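Local coordinates for Lmo0740 protein (Listeria monocytogenes, PDB 4RFA) that probably acts as a dimeric transcription regulator of the Crp family, pairing a cyclic nucleotide-binding-like beta domain with a DNA-binding helix-turn-helix domain, at residues Y57-E63 / K94-M100; I74-N80 / R138-L142; A47-F51 / V81-F87. All blocks are in the same frame, centred on the assembly; numbering follows the deposited sequence.

Contact 1 (Y57-E63 / K94-M100)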
loop_
_atom_site.group_PDB
_atom_site.type_symbol
_atom_site.label_atom_id
_atom_site.label_comp_id
_atom_site.label_asym_id
_atom_site.label_seq_id
_atom_site.Cartn_x
_atom_site.Cartn_y
_atom_site.Cartn_z
ATOM N N TYR A 57 -5.159 3.258 -18.557
ATOM C CA TYR A 57 -5.256 2.405 -17.381
ATOM C C TYR A 57 -4.399 1.193 -17.584
ATOM O O TYR A 57 -4.250 0.684 -18.689
ATOM C CB TYR A 57 -6.718 1.983 -17.136
ATOM C CG TYR A 57 -7.610 3.148 -16.760
ATOM C CD1 TYR A 57 -8.250 3.919 -17.710
ATOM C CD2 TYR A 57 -7.794 3.476 -15.448
ATOM C CE1 TYR A 57 -9.060 4.990 -17.335
ATOM C CE2 TYR A 57 -8.571 4.520 -15.070
ATOM C CZ TYR A 57 -9.196 5.286 -16.013
ATOM O OH TYR A 57 -9.977 6.319 -15.571
ATOM N N ALA A 58 -3.777 0.745 -16.526
ATOM C CA ALA A 58 -3.131 -0.547 -16.573
ATOM C C ALA A 58 -3.521 -1.373 -15.371
ATOM O O ALA A 58 -4.157 -0.873 -14.455
ATOM C CB ALA A 58 -1.614 -0.375 -16.629
ATOM N N ALA A 59 -3.091 -2.632 -15.371
ATOM C CA ALA A 59 -3.305 -3.547 -14.248
ATOM C C ALA A 59 -2.023 -4.140 -13.796
ATOM O O ALA A 59 -1.216 -4.585 -14.617
ATOM C CB ALA A 59 -4.244 -4.683 -14.655
ATOM N N VAL A 60 -1.841 -4.182 -12.484
ATOM C CA VAL A 60 -0.720 -4.891 -11.886
ATOM C C VAL A 60 -1.187 -6.339 -11.535
ATOM O O VAL A 60 -2.117 -6.539 -10.757
ATOM C CB VAL A 60 -0.260 -4.163 -10.609
ATOM C CG1 VAL A 60 0.988 -4.776 -10.037
ATOM C CG2 VAL A 60 -0.052 -2.664 -10.871
ATOM N N GLU A 61 -0.491 -7.334 -12.043
ATOM C CA GLU A 61 -0.878 -8.736 -11.882
ATOM C C GLU A 61 -0.081 -9.488 -10.831
ATOM O O GLU A 61 1.133 -9.364 -10.787
ATOM C CB GLU A 61 -0.655 -9.462 -13.207
ATOM C CG GLU A 61 -1.273 -8.751 -14.405
ATOM C CD GLU A 61 -1.375 -9.641 -15.639
ATOM O OE1 GLU A 61 -0.895 -10.802 -15.569
ATOM O OE2 GLU A 61 -1.925 -9.171 -16.666
ATOM N N LEU A 62 -0.762 -10.322 -10.039
ATOM C CA LEU A 62 -0.092 -11.283 -9.151
ATOM C C LEU A 62 0.431 -12.475 -9.970
ATOM O O LEU A 62 -0.354 -13.319 -10.449
ATOM C CB LEU A 62 -1.032 -11.764 -8.026
ATOM C CG LEU A 62 -0.491 -12.922 -7.143
ATOM C CD1 LEU A 62 0.961 -12.710 -6.720
ATOM C CD2 LEU A 62 -1.361 -13.139 -5.914
ATOM N N GLU A 63 1.753 -12.560 -10.095
ATOM C CA GLU A 63 2.380 -13.609 -10.893
ATOM C C GLU A 63 2.219 -14.969 -10.210
ATOM O O GLU A 63 2.666 -15.160 -9.073
ATOM C CB GLU A 63 3.859 -13.286 -11.152
ATOM C CG GLU A 63 4.061 -12.057 -12.030
ATOM C CD GLU A 63 3.552 -12.251 -13.449
ATOM O OE1 GLU A 63 3.467 -13.414 -13.908
ATOM O OE2 GLU A 63 3.247 -11.245 -14.121
ATOM N N LYS A 94 6.622 -11.154 -6.881
ATOM C CA LYS A 94 6.666 -10.645 -8.250
ATOM C C LYS A 94 5.275 -10.249 -8.754
ATOM O O LYS A 94 4.281 -10.982 -8.567
ATOM C CB LYS A 94 7.254 -11.676 -9.212
ATOM C CG LYS A 94 8.531 -12.337 -8.725
ATOM C CD LYS A 94 8.680 -13.733 -9.307
ATOM C CE LYS A 94 9.723 -14.538 -8.554
ATOM N NZ LYS A 94 10.029 -15.814 -9.257
ATOM N N HIS A 95 5.233 -9.078 -9.385
ATOM C CA HIS A 95 4.055 -8.562 -10.084
ATOM C C HIS A 95 4.521 -8.034 -11.472
ATOM O O HIS A 95 5.695 -7.656 -11.636
ATOM C CB HIS A 95 3.400 -7.419 -9.260
ATOM C CG HIS A 95 2.609 -7.867 -8.056
ATOM N ND1 HIS A 95 3.193 -8.392 -6.918
ATOM C CD2 HIS A 95 1.277 -7.805 -7.793
ATOM C CE1 HIS A 95 2.256 -8.675 -6.031
ATOM N NE2 HIS A 95 1.085 -8.327 -6.539
ATOM N N SER A 96 3.619 -8.016 -12.457
ATOM C CA SER A 96 3.876 -7.340 -13.757
ATOM C C SER A 96 2.702 -6.405 -14.127
ATOM O O SER A 96 1.648 -6.483 -13.510
ATOM C CB SER A 96 4.111 -8.359 -14.861
ATOM O OG SER A 96 2.896 -8.858 -15.365
ATOM N N ILE A 97 2.886 -5.549 -15.130
ATOM C CA ILE A 97 2.005 -4.410 -15.372
ATOM C C ILE A 97 1.526 -4.362 -16.799
ATOM O O ILE A 97 2.311 -4.202 -17.676
ATOM C CB ILE A 97 2.726 -3.087 -15.016
ATOM C CG1 ILE A 97 3.093 -3.117 -13.531
ATOM C CG2 ILE A 97 1.838 -1.892 -15.353
ATOM C CD1 ILE A 97 3.911 -1.956 -13.014
ATOM N N THR A 98 0.219 -4.493 -17.017
ATOM C CA THR A 98 -0.352 -4.669 -18.335
ATOM C C THR A 98 -1.340 -3.573 -18.633
ATOM O O THR A 98 -2.194 -3.256 -17.801
ATOM C CB THR A 98 -1.130 -5.992 -18.382
ATOM O OG1 THR A 98 -0.264 -7.056 -17.993
ATOM C CG2 THR A 98 -1.721 -6.265 -19.726
ATOM N N VAL A 99 -1.259 -3.028 -19.831
ATOM C CA VAL A 99 -2.105 -1.963 -20.269
ATOM C C VAL A 99 -3.464 -2.534 -20.556
ATOM O O VAL A 99 -3.587 -3.512 -21.296
ATOM C CB VAL A 99 -1.503 -1.266 -21.496
ATOM C CG1 VAL A 99 -2.441 -0.220 -22.057
ATOM C CG2 VAL A 99 -0.175 -0.629 -21.074
HETATM N N MSE A 100 -4.477 -1.910 -19.962
HETATM C CA MSE A 100 -5.846 -2.410 -19.997
HETATM C C MSE A 100 -6.747 -1.691 -20.949
HETATM O O MSE A 100 -7.797 -2.229 -21.382
HETATM C CB MSE A 100 -6.438 -2.130 -18.624
HETATM C CG MSE A 100 -5.884 -3.133 -17.652
HETATM SE SE MSE A 100 -7.055 -4.691 -17.775
HETATM C CE MSE A 100 -5.755 -5.984 -18.516
#
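Residues 58-62 and 95-99 run as antiparallel strands, their short axes 4.4 Å apart at closest, with Ala-59/Thr-98 and Glu-61/Ser-96 as hydrogen-bonded pairs and Ala-58/Val-99, Val-60/Ile-97 and Leu-62/His-95 as non-hydrogen-bonded ones. Glu-61 N donates to Ser-96 O at 2.7 Å, nearly straight (170°), and Met-100 N extends the pairing to Tyr-57 O. The Glu-61 chain, extended beyond CG, brings OE2 to 3.0 Å from Thr-98 OG1, which gives its proton from above the carboxylate plane. The same OE2 forms a salt bridge with Arg-188, tying this sheet to helix 183-189 of the C-terminal domain. Glu-63 bends at chi2 (-66°), curling back so that OE2 takes the Ser-96 hydroxyl at 2.7 Å nearly along its own C-O axis. With strand 72-76 on the other side of 58-62, the pair forms one of the sheets of the Crp-type beta-roll domain. On the other face, which Val-60 shares with Ile-97 and His-95, Val-60 CG2 lies 4.1 Å from Ile-97 CG1, the side chains pointing the same way, while Val-60 CG1 reaches His-95 CB at 3.7 Å. Tyr-140 of the second subunit packs on Val-60 and meets the His-95 ring edge-to-face.

Contact 2 (I74-N80 / R138-L142)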
loop_
_atom_site.group_PDB
_atom_site.type_symbol
_atom_site.label_atom_id
_atom_site.label_comp_id
_atom_site.label_asym_id
_atom_site.label_seq_id
_atom_site.Cartn_x
_atom_site.Cartn_y
_atom_site.Cartn_z
ATOM N N ILE A 74 -4.079 -4.658 -8.419
ATOM C CA ILE A 74 -4.572 -3.284 -8.343
ATOM C C ILE A 74 -4.498 -2.662 -9.716
ATOM O O ILE A 74 -3.698 -3.113 -10.516
ATOM C CB ILE A 74 -3.715 -2.470 -7.286
ATOM C CG1 ILE A 74 -4.301 -1.092 -6.999
ATOM C CG2 ILE A 74 -2.282 -2.391 -7.717
ATOM C CD1 ILE A 74 -3.699 -0.437 -5.738
ATOM N N PHE A 75 -5.308 -1.634 -9.976
ATOM C CA PHE A 75 -5.205 -0.886 -11.196
ATOM C C PHE A 75 -4.294 0.328 -11.063
ATOM O O PHE A 75 -4.165 0.864 -10.009
ATOM C CB PHE A 75 -6.591 -0.467 -11.654
ATOM C CG PHE A 75 -7.420 -1.627 -12.095
ATOM C CD1 PHE A 75 -7.233 -2.180 -13.362
ATOM C CD2 PHE A 75 -8.293 -2.241 -11.227
ATOM C CE1 PHE A 75 -7.944 -3.303 -13.769
ATOM C CE2 PHE A 75 -9.011 -3.385 -11.617
ATOM C CZ PHE A 75 -8.828 -3.925 -12.889
ATOM N N VAL A 76 -3.742 0.782 -12.188
ATOM C CA VAL A 76 -2.935 1.984 -12.295
ATOM C C VAL A 76 -3.794 2.982 -13.048
ATOM O O VAL A 76 -4.235 2.696 -14.158
ATOM C CB VAL A 76 -1.736 1.660 -13.192
ATOM C CG1 VAL A 76 -0.951 2.916 -13.594
ATOM C CG2 VAL A 76 -0.898 0.610 -12.509
ATOM N N LEU A 77 -4.008 4.139 -12.448
ATOM C CA LEU A 77 -4.883 5.182 -12.950
ATOM C C LEU A 77 -4.095 6.389 -13.452
ATOM O O LEU A 77 -2.939 6.577 -13.069
ATOM C CB LEU A 77 -5.804 5.666 -11.811
ATOM C CG LEU A 77 -6.288 4.557 -10.899
ATOM C CD1 LEU A 77 -7.113 5.085 -9.730
ATOM C CD2 LEU A 77 -7.111 3.535 -11.673
ATOM N N PRO A 78 -4.723 7.207 -14.319
ATOM C CA PRO A 78 -4.185 8.505 -14.664
ATOM C C PRO A 78 -3.829 9.282 -13.407
ATOM O O PRO A 78 -4.598 9.262 -12.444
ATOM C CB PRO A 78 -5.345 9.180 -15.450
ATOM C CG PRO A 78 -6.150 8.058 -16.002
ATOM C CD PRO A 78 -6.075 7.019 -14.877
ATOM N N TYR A 79 -2.644 9.884 -13.399
ATOM C CA TYR A 79 -2.083 10.686 -12.290
ATOM C C TYR A 79 -1.444 9.903 -11.158
ATOM O O TYR A 79 -0.955 10.508 -10.198
ATOM C CB TYR A 79 -3.103 11.701 -11.755
ATOM C CG TYR A 79 -3.784 12.425 -12.885
ATOM C CD1 TYR A 79 -3.031 13.171 -13.784
ATOM C CD2 TYR A 79 -5.155 12.322 -13.097
ATOM C CE1 TYR A 79 -3.614 13.820 -14.853
ATOM C CE2 TYR A 79 -5.754 12.971 -14.167
ATOM C CZ TYR A 79 -4.975 13.720 -15.040
ATOM O OH TYR A 79 -5.534 14.377 -16.116
ATOM N N ASN A 80 -1.402 8.577 -11.268
ATOM C CA ASN A 80 -0.561 7.767 -10.387
ATOM C C ASN A 80 0.921 7.897 -10.654
ATOM O O ASN A 80 1.367 8.086 -11.808
ATOM C CB ASN A 80 -0.904 6.261 -10.497
ATOM C CG ASN A 80 -2.269 5.909 -9.932
ATOM O OD1 ASN A 80 -2.765 4.818 -10.135
ATOM N ND2 ASN A 80 -2.889 6.837 -9.250
ATOM N N ARG A 138 -5.790 3.563 -1.457
ATOM C CA ARG A 138 -6.358 2.483 -2.255
ATOM C C ARG A 138 -5.841 1.101 -1.831
ATOM O O ARG A 138 -6.570 0.123 -1.830
ATOM C CB ARG A 138 -6.104 2.748 -3.720
ATOM C CG ARG A 138 -6.811 4.000 -4.230
ATOM C CD ARG A 138 -6.203 4.437 -5.534
ATOM N NE ARG A 138 -6.302 3.285 -6.457
ATOM C CZ ARG A 138 -5.391 2.967 -7.365
ATOM N NH1 ARG A 138 -4.287 3.680 -7.479
ATOM N NH2 ARG A 138 -5.567 1.898 -8.106
ATOM N N HIS A 139 -4.599 1.038 -1.382
ATOM C CA HIS A 139 -4.048 -0.183 -0.825
ATOM C C HIS A 139 -4.846 -0.645 0.408
ATOM O O HIS A 139 -5.203 -1.807 0.535
ATOM C CB HIS A 139 -2.576 0.009 -0.436
ATOM C CG HIS A 139 -1.622 0.090 -1.578
ATOM N ND1 HIS A 139 -0.276 0.349 -1.403
ATOM C CD2 HIS A 139 -1.806 -0.021 -2.913
ATOM C CE1 HIS A 139 0.331 0.335 -2.575
ATOM N NE2 HIS A 139 -0.580 0.124 -3.507
ATOM N N TYR A 140 -5.102 0.268 1.325
ATOM C CA TYR A 140 -5.913 -0.039 2.494
ATOM C C TYR A 140 -7.285 -0.517 2.141
ATOM O O TYR A 140 -7.773 -1.435 2.744
ATOM C CB TYR A 140 -6.028 1.184 3.377
ATOM C CG TYR A 140 -4.862 1.308 4.292
ATOM C CD1 TYR A 140 -4.820 0.578 5.491
ATOM C CD2 TYR A 140 -3.822 2.118 3.987
ATOM C CE1 TYR A 140 -3.731 0.667 6.350
ATOM C CE2 TYR A 140 -2.722 2.228 4.819
ATOM C CZ TYR A 140 -2.677 1.505 5.998
ATOM O OH TYR A 140 -1.599 1.633 6.822
ATOM N N ALA A 141 -7.915 0.089 1.161
ATOM C CA ALA A 141 -9.241 -0.358 0.784
ATOM C C ALA A 141 -9.178 -1.816 0.345
ATOM O O ALA A 141 -9.966 -2.660 0.798
ATOM C CB ALA A 141 -9.810 0.537 -0.301
ATOM N N LEU A 142 -8.130 -2.150 -0.399
ATOM C CA LEU A 142 -7.959 -3.507 -0.861
ATOM C C LEU A 142 -7.699 -4.475 0.228
ATOM O O LEU A 142 -8.200 -5.635 0.165
ATOM C CB LEU A 142 -6.851 -3.625 -1.898
ATOM C CG LEU A 142 -7.343 -3.010 -3.196
ATOM C CD1 LEU A 142 -6.154 -2.751 -4.080
ATOM C CD2 LEU A 142 -8.294 -3.938 -3.886
HETATM O O HOH W 1 -7.409 -0.645 -8.310
HETATM O O HOH W 2 -4.292 6.602 -6.811
#
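The long helix 126-143, which joins the beta-roll to the C-terminal domain and lines the subunit interface, meets the edge strand 72-76 and the turn after it chiefly through Arg-138. The arginine bends at chi3 (56°), swinging its guanidinium across to the strand. There NH2 donates to Phe-75 O at 2.6 Å; the oxygen lies almost exactly in the guanidinium plane, and the N-H points at it within 20° of straight. Apolar carbons cover both faces of the flat group: Leu-77 CD1 sits over its centre, 3.6 Å from Arg-138 CZ, and Ile-74 CD1 lies over the opposite face, displaced toward the rim. NH1 makes only a weak bond to Asn-80 OD1, which is held more firmly by Leu-77 N at 2.7 Å, within the type II turn from Leu-77 to Asn-80. Two waters complete the grip, one shared by Phe-75 N and NH2, the other by NH1 and, weakly, Asn-80 ND2. NE forms a salt bridge with Glu-164 of helix 150-165, whose carboxylate probably stabilises the positive charge of the buried arginine. Ile-74 CD1 also touches the edge of the His-139 ring, 3.4 Å from CD2, and Leu-142 CD1 at 3.8 Å. His-139 ND1 hydrogen-bonds to His-139 ND1 of the second subunit, placing the contact beside the paired central helices typical of Crp-family dimers.

Contact 3 (A47-F51 / V81-F87)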
loop_
_atom_site.group_PDB
_atom_site.type_symbol
_atom_site.label_atom_id
_atom_site.label_comp_id
_atom_site.label_asym_id
_atom_site.label_seq_id
_atom_site.Cartn_x
_atom_site.Cartn_y
_atom_site.Cartn_z
ATOM N N ALA A 47 20.863 5.332 -12.615
ATOM C CA ALA A 47 20.009 6.476 -12.346
ATOM C C ALA A 47 18.577 6.038 -12.617
ATOM O O ALA A 47 18.243 5.621 -13.722
ATOM C CB ALA A 47 20.401 7.660 -13.218
ATOM N N LYS A 48 17.745 6.106 -11.589
ATOM C CA LYS A 48 16.397 5.577 -11.653
ATOM C C LYS A 48 15.403 6.723 -11.865
ATOM O O LYS A 48 15.738 7.888 -11.689
ATOM C CB LYS A 48 16.107 4.801 -10.367
ATOM C CG LYS A 48 17.291 3.939 -9.951
ATOM C CD LYS A 48 16.896 2.730 -9.139
ATOM C CE LYS A 48 18.117 1.854 -8.891
ATOM N NZ LYS A 48 17.686 0.483 -8.511
ATOM N N SER A 49 14.182 6.390 -12.240
ATOM C CA SER A 49 13.175 7.407 -12.496
ATOM C C SER A 49 11.796 7.047 -11.968
ATOM O O SER A 49 11.506 5.918 -11.624
ATOM C CB SER A 49 13.129 7.723 -13.995
ATOM O OG SER A 49 13.433 6.579 -14.769
ATOM N N ILE A 50 10.968 8.066 -11.892
ATOM C CA ILE A 50 9.601 7.991 -11.454
ATOM C C ILE A 50 8.734 8.087 -12.724
ATOM O O ILE A 50 9.126 8.767 -13.665
ATOM C CB ILE A 50 9.344 9.158 -10.492
ATOM C CG1 ILE A 50 10.274 9.053 -9.290
ATOM C CG2 ILE A 50 7.929 9.171 -10.001
ATOM C CD1 ILE A 50 10.230 7.696 -8.611
ATOM N N PHE A 51 7.587 7.403 -12.748
ATOM C CA PHE A 51 6.705 7.387 -13.936
ATOM C C PHE A 51 5.334 7.951 -13.615
ATOM O O PHE A 51 4.708 7.516 -12.697
ATOM C CB PHE A 51 6.527 5.947 -14.467
ATOM C CG PHE A 51 7.811 5.293 -14.823
ATOM C CD1 PHE A 51 8.642 4.782 -13.830
ATOM C CD2 PHE A 51 8.220 5.218 -16.121
ATOM C CE1 PHE A 51 9.878 4.225 -14.153
ATOM C CE2 PHE A 51 9.432 4.658 -16.456
ATOM C CZ PHE A 51 10.269 4.168 -15.477
ATOM N N VAL A 81 1.701 7.855 -9.579
ATOM C CA VAL A 81 3.158 7.750 -9.689
ATOM C C VAL A 81 3.499 6.265 -9.735
ATOM O O VAL A 81 2.814 5.518 -9.092
ATOM C CB VAL A 81 3.878 8.385 -8.485
ATOM C CG1 VAL A 81 5.314 8.661 -8.825
ATOM C CG2 VAL A 81 3.230 9.689 -8.112
ATOM N N LEU A 82 4.512 5.848 -10.502
ATOM C CA LEU A 82 4.884 4.429 -10.639
ATOM C C LEU A 82 6.383 4.318 -10.525
ATOM O O LEU A 82 7.159 5.302 -10.704
ATOM C CB LEU A 82 4.505 3.815 -11.994
ATOM C CG LEU A 82 3.228 3.071 -12.319
ATOM C CD1 LEU A 82 3.166 2.657 -13.765
ATOM C CD2 LEU A 82 3.020 1.828 -11.480
ATOM N N GLY A 83 6.793 3.102 -10.193
ATOM C CA GLY A 83 8.195 2.786 -10.058
ATOM C C GLY A 83 8.799 3.188 -8.728
ATOM O O GLY A 83 10.030 3.255 -8.613
ATOM N N ILE A 84 7.977 3.483 -7.724
ATOM C CA ILE A 84 8.544 3.827 -6.388
ATOM C C ILE A 84 9.106 2.559 -5.748
ATOM O O ILE A 84 10.099 2.594 -5.026
ATOM C CB ILE A 84 7.545 4.456 -5.408
ATOM C CG1 ILE A 84 6.821 5.653 -6.035
ATOM C CG2 ILE A 84 8.265 4.856 -4.113
ATOM C CD1 ILE A 84 7.519 6.965 -5.974
ATOM N N ASP A 85 8.470 1.445 -6.058
ATOM C CA ASP A 85 8.914 0.108 -5.660
ATOM C C ASP A 85 10.359 -0.172 -5.941
ATOM O O ASP A 85 11.014 -0.913 -5.202
ATOM C CB ASP A 85 8.059 -0.950 -6.363
ATOM C CG ASP A 85 6.633 -0.959 -5.878
ATOM O OD1 ASP A 85 6.357 -0.456 -4.763
ATOM O OD2 ASP A 85 5.770 -1.489 -6.604
ATOM N N ALA A 86 10.889 0.435 -6.981
ATOM C CA ALA A 86 12.265 0.200 -7.359
ATOM C C ALA A 86 13.282 0.765 -6.397
ATOM O O ALA A 86 14.474 0.429 -6.459
ATOM C CB ALA A 86 12.495 0.787 -8.735
ATOM N N PHE A 87 12.837 1.671 -5.532
ATOM C CA PHE A 87 13.698 2.226 -4.519
ATOM C C PHE A 87 13.731 1.373 -3.273
ATOM O O PHE A 87 14.508 1.619 -2.384
ATOM C CB PHE A 87 13.237 3.641 -4.182
ATOM C CG PHE A 87 13.491 4.605 -5.291
ATOM C CD1 PHE A 87 12.646 4.656 -6.383
ATOM C CD2 PHE A 87 14.627 5.404 -5.271
ATOM C CE1 PHE A 87 12.901 5.513 -7.433
ATOM C CE2 PHE A 87 14.887 6.273 -6.315
ATOM C CZ PHE A 87 14.025 6.331 -7.394
#
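Phe-51 and Leu-82 form a two-way backbone pair: Phe-51 N donates to Leu-82 O at 3.0 Å, and Leu-82 N returns a bond to Phe-51 O at 2.8 Å, more bent (133°). Their side chains leave on the same face of the sheet, with the CB atoms of Phe-51 and Leu-82 3.8 Å apart. The Phe-51 ring turns its edge to the same carbonyl, Leu-82 O lying near the ring plane 3.5 Å from CD1. Beyond this pair the chains diverge, and Ile-50 spans the gap. Its CG1 stands anti to the carbonyl carbon, and the turn at chi2 (-52°) brings CD1 into contact with both Phe-87 CE1, at 3.6 Å, and Ile-84 CD1, at 3.9 Å. Lys-48 adds its CB, 3.9 Å from Phe-87 CZ.

The short strand 81-82 is the outermost strand of a four-stranded antiparallel sheet of the Crp-type beta-roll, added alongside 49-55. Directly after it the chain turns at Gly-83, whose positive phi (81°) favours glycine, and enters a 3-10 segment at 85-87. This turn sets the Phe-87 ring beside Ile-50, and Phe-87 N is bonded to Ile-84 O at 2.9 Å.

Further out, Phe-42 stacks on the Phe-51 ring, Ala-111 and Leu-114 of helix 111-120 pack against Ile-50, and helix 126-143 packs against Val-81. From the second subunit, Phe-136 lies on Ile-84, and Thr-130 OG1 hydrogen-bonds to Phe-87 O.

Contacts 1 and 2 share a sheet, since strand 72-76 is bonded to strand 58-62 by backbone pairs such as Val-60 N to Ile-74 O; contact 3 belongs to the other sheet of the beta-roll and meets both through Leu-82, which packs on Ile-97 and Val-76. Contact 2 is the deepest, near the centre of the chain, and satisfies a buried charge with a backbone carbonyl, waters, a carboxylate and, weakly, a side-chain amide. Contacts 1 and 3 are partly buried. The first combines full strand pairing with a polar face, whereas the third has a single bridge and relies on apolar side chains. All three reach the second subunit.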